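Local coordinates for CaaX farnesyltransferase alpha subunit Ram2 (Aspergillus fumigatus, PDB 4L9P) that pairs with the beta subunit Ram1 to form protein farnesyltransferase, which attaches a farnesyl group to the cysteine of CaaX-motif proteins, at the interface of chains A and B. Residues are numbered along the deposited sequence; one frame, centred on the assembly and turned at random. Chains: chain A, CaaX farnesyltransferase alpha subunit Ram2; chain B, CaaX farnesyltransferase beta subunit Ram1.

The interface of chains A and B. Residues chain A 47, 49, 53, 84; chain B 145, 147-148, 151.
Two tyrosines of the alpha subunit, A:Tyr49 and A:Tyr53, clasp the carboxylate of B:Asp148 in this part of the prenyltransferase alpha–beta heterodimer interface. Here the 3-10 helix 142-150 of the beta subunit sits against the loop that leads into alpha-subunit helix 51-65 and the start of that helix.

The hydrogen bonds divide the carboxylate between the two phenols. A:Tyr49 OH donates to OD1 of B:Asp148 at 2.5 Å, arriving from above the carboxylate plane, 44° out of it. A:Tyr53 OH gives its hydrogen to B:Asp148 OD2 at 2.7 Å and comes in on the anti side, much nearer the plane. Both rings are turned steeply to the carboxylate, and B:Asp148 reaches them with CG anti to its backbone nitrogen (chi1 -161°). With each oxygen held by its own phenol, rotation of the acid group should be restricted; the two donors would also be expected to stabilise its negative charge. Behind this pair stands A:Asn84, whose ND2 donates to A:Tyr53 OH at 3.1 Å in an almost straight bond (168° at H) lying in the amide plane. The phenol oxygen therefore accepts from its own subunit while donating to the partner, and the amide probably helps position it for the aspartate.

Apolar packing flanks the polar cluster. The CG2 methyl of B:Val145 points at the middle of one face of the A:Tyr53 ring, 3.4 Å from its centroid, a CH-pi contact, while B:Asp148 OD2 lies at the ring's edge. Nearer the A:Tyr49 end, A:Ile47 extends its CD1 methyl onto the helix backbone, 3.7 Å from B:Asp148 N. A:Ile47 CD1 also touches the aliphatic stem of B:Arg151, 3.9 Å from B:Arg151 CD.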
ATOM      1  N   ILE A  47      17.798 -12.328 -15.649  1.00 12.86           N
ATOM      2  CA  ILE A  47      16.806 -12.756 -16.631  1.00 13.62           C
ATOM      3  C   ILE A  47      17.543 -13.025 -17.933  1.00 15.08           C
ATOM      4  O   ILE A  47      18.319 -12.182 -18.412  1.00 15.48           O
ATOM      5  CB  ILE A  47      15.702 -11.689 -16.850  1.00 13.00           C
ATOM      6  CG1 ILE A  47      14.960 -11.448 -15.525  1.00 13.04           C
ATOM      7  CG2 ILE A  47      14.708 -12.156 -17.922  1.00 14.22           C
ATOM      8  CD1 ILE A  47      14.180 -10.108 -15.527  1.00 13.18           C
ATOM      9  N   TYR A  49      17.276 -12.623 -21.156  1.00 15.97           N
ATOM     10  CA  TYR A  49      16.505 -11.840 -22.110  1.00 16.98           C
ATOM     11  C   TYR A  49      16.557 -12.406 -23.514  1.00 17.70           C
ATOM     12  O   TYR A  49      17.528 -13.014 -23.923  1.00 18.20           O
ATOM     13  CB  TYR A  49      17.021 -10.371 -22.173  1.00 17.60           C
ATOM     14  CG  TYR A  49      17.129  -9.685 -20.819  1.00 16.96           C
ATOM     15  CD1 TYR A  49      16.004  -9.250 -20.144  1.00 16.25           C
ATOM     16  CD2 TYR A  49      18.371  -9.479 -20.243  1.00 17.63           C
ATOM     17  CE1 TYR A  49      16.088  -8.626 -18.939  1.00 15.86           C
ATOM     18  CE2 TYR A  49      18.490  -8.871 -19.038  1.00 17.79           C
ATOM     19  CZ  TYR A  49      17.338  -8.420 -18.393  1.00 17.24           C
ATOM     20  OH  TYR A  49      17.467  -7.792 -17.172  1.00 19.13           O
ATOM     21  N   TYR A  53      15.082  -8.335 -27.282  1.00 14.86           N
ATOM     22  CA  TYR A  53      15.020  -7.376 -26.189  1.00 13.00           C
ATOM     23  C   TYR A  53      16.426  -6.895 -25.824  1.00 13.75           C
ATOM     24  O   TYR A  53      16.617  -5.707 -25.542  1.00 14.53           O
ATOM     25  CB  TYR A  53      14.311  -8.034 -24.996  1.00 12.40           C
ATOM     26  CG  TYR A  53      14.052  -7.096 -23.811  1.00 12.31           C
ATOM     27  CD1 TYR A  53      12.979  -6.196 -23.840  1.00 12.96           C
ATOM     28  CD2 TYR A  53      14.890  -7.097 -22.691  1.00 11.55           C
ATOM     29  CE1 TYR A  53      12.697  -5.362 -22.792  1.00 11.99           C
ATOM     30  CE2 TYR A  53      14.599  -6.282 -21.578  1.00 11.18           C
ATOM     31  CZ  TYR A  53      13.522  -5.415 -21.652  1.00 10.96           C
ATOM     32  OH  TYR A  53      13.238  -4.649 -20.562  1.00 11.12           O
ATOM     33  N   ASN A  84       7.897  -5.121 -23.248  1.00 12.94           N
ATOM     34  CA  ASN A  84       7.875  -4.958 -21.786  1.00 12.11           C
ATOM     35  C   ASN A  84       7.242  -3.620 -21.422  1.00 10.61           C
ATOM     36  O   ASN A  84       7.931  -2.604 -21.312  1.00 10.67           O
ATOM     37  CB  ASN A  84       9.274  -5.035 -21.221  1.00 12.85           C
ATOM     38  CG  ASN A  84       9.301  -4.844 -19.722  1.00 13.67           C
ATOM     39  OD1 ASN A  84       8.239  -4.820 -19.058  1.00 13.38           O
ATOM     40  ND2 ASN A  84      10.507  -4.682 -19.165  1.00 14.10           N
TER
ATOM     41  N   VAL B 145      10.704 -11.308 -18.755  1.00 14.06           N
ATOM     42  CA  VAL B 145      11.218  -9.979 -19.089  1.00 14.00           C
ATOM     43  C   VAL B 145      10.461  -8.841 -18.378  1.00 12.74           C
ATOM     44  O   VAL B 145      11.071  -7.815 -18.083  1.00 12.51           O
ATOM     45  CB  VAL B 145      11.173  -9.728 -20.642  1.00 15.73           C
ATOM     46  CG1 VAL B 145       9.731  -9.884 -21.152  1.00 16.72           C
ATOM     47  CG2 VAL B 145      11.774  -8.365 -21.023  1.00 17.01           C
ATOM     48  N   LEU B 147       9.749  -8.535 -15.470  1.00 12.86           N
ATOM     49  CA  LEU B 147      10.367  -8.278 -14.154  1.00 12.96           C
ATOM     50  C   LEU B 147      11.675  -7.497 -14.260  1.00 10.51           C
ATOM     51  O   LEU B 147      12.301  -7.215 -13.252  1.00 10.61           O
ATOM     52  CB  LEU B 147      10.656  -9.566 -13.385  1.00 16.48           C
ATOM     53  CG  LEU B 147       9.417 -10.373 -12.970  1.00 21.51           C
ATOM     54  CD1 LEU B 147       9.748 -11.731 -12.323  1.00 22.96           C
ATOM     55  CD2 LEU B 147       8.602  -9.567 -12.007  1.00 23.50           C
ATOM     56  N   ASP B 148      12.068  -7.069 -15.464  1.00 10.08           N
ATOM     57  CA  ASP B 148      13.341  -6.357 -15.617  1.00  9.67           C
ATOM     58  C   ASP B 148      13.448  -5.164 -14.685  1.00  9.50           C
ATOM     59  O   ASP B 148      14.489  -4.948 -14.057  1.00 11.55           O
ATOM     60  CB  ASP B 148      13.438  -5.876 -17.075  1.00 11.18           C
ATOM     61  CG  ASP B 148      14.848  -5.535 -17.491  1.00 13.61           C
ATOM     62  OD1 ASP B 148      15.795  -5.973 -16.806  1.00 15.64           O
ATOM     63  OD2 ASP B 148      14.983  -4.871 -18.543  1.00 14.48           O
ATOM     64  N   ARG B 151      14.076  -6.197 -10.733  1.00  7.70           N
ATOM     65  CA  ARG B 151      15.156  -7.079 -10.286  1.00  7.63           C
ATOM     66  C   ARG B 151      15.624  -6.733  -8.859  1.00  7.53           C
ATOM     67  O   ARG B 151      15.830  -7.621  -8.059  1.00  8.59           O
ATOM     68  CB  ARG B 151      16.285  -7.159 -11.291  1.00  8.74           C
ATOM     69  CG  ARG B 151      15.868  -8.080 -12.456  1.00 10.75           C
ATOM     70  CD  ARG B 151      17.011  -8.290 -13.459  1.00 12.23           C
ATOM     71  NE  ARG B 151      18.183  -8.831 -12.749  1.00 11.88           N
ATOM     72  CZ  ARG B 151      19.388  -8.296 -12.728  1.00 13.63           C
ATOM     73  NH1 ARG B 151      19.663  -7.207 -13.454  1.00 14.70           N
ATOM     74  NH2 ARG B 151      20.342  -8.908 -12.026  1.00 14.75           N
TER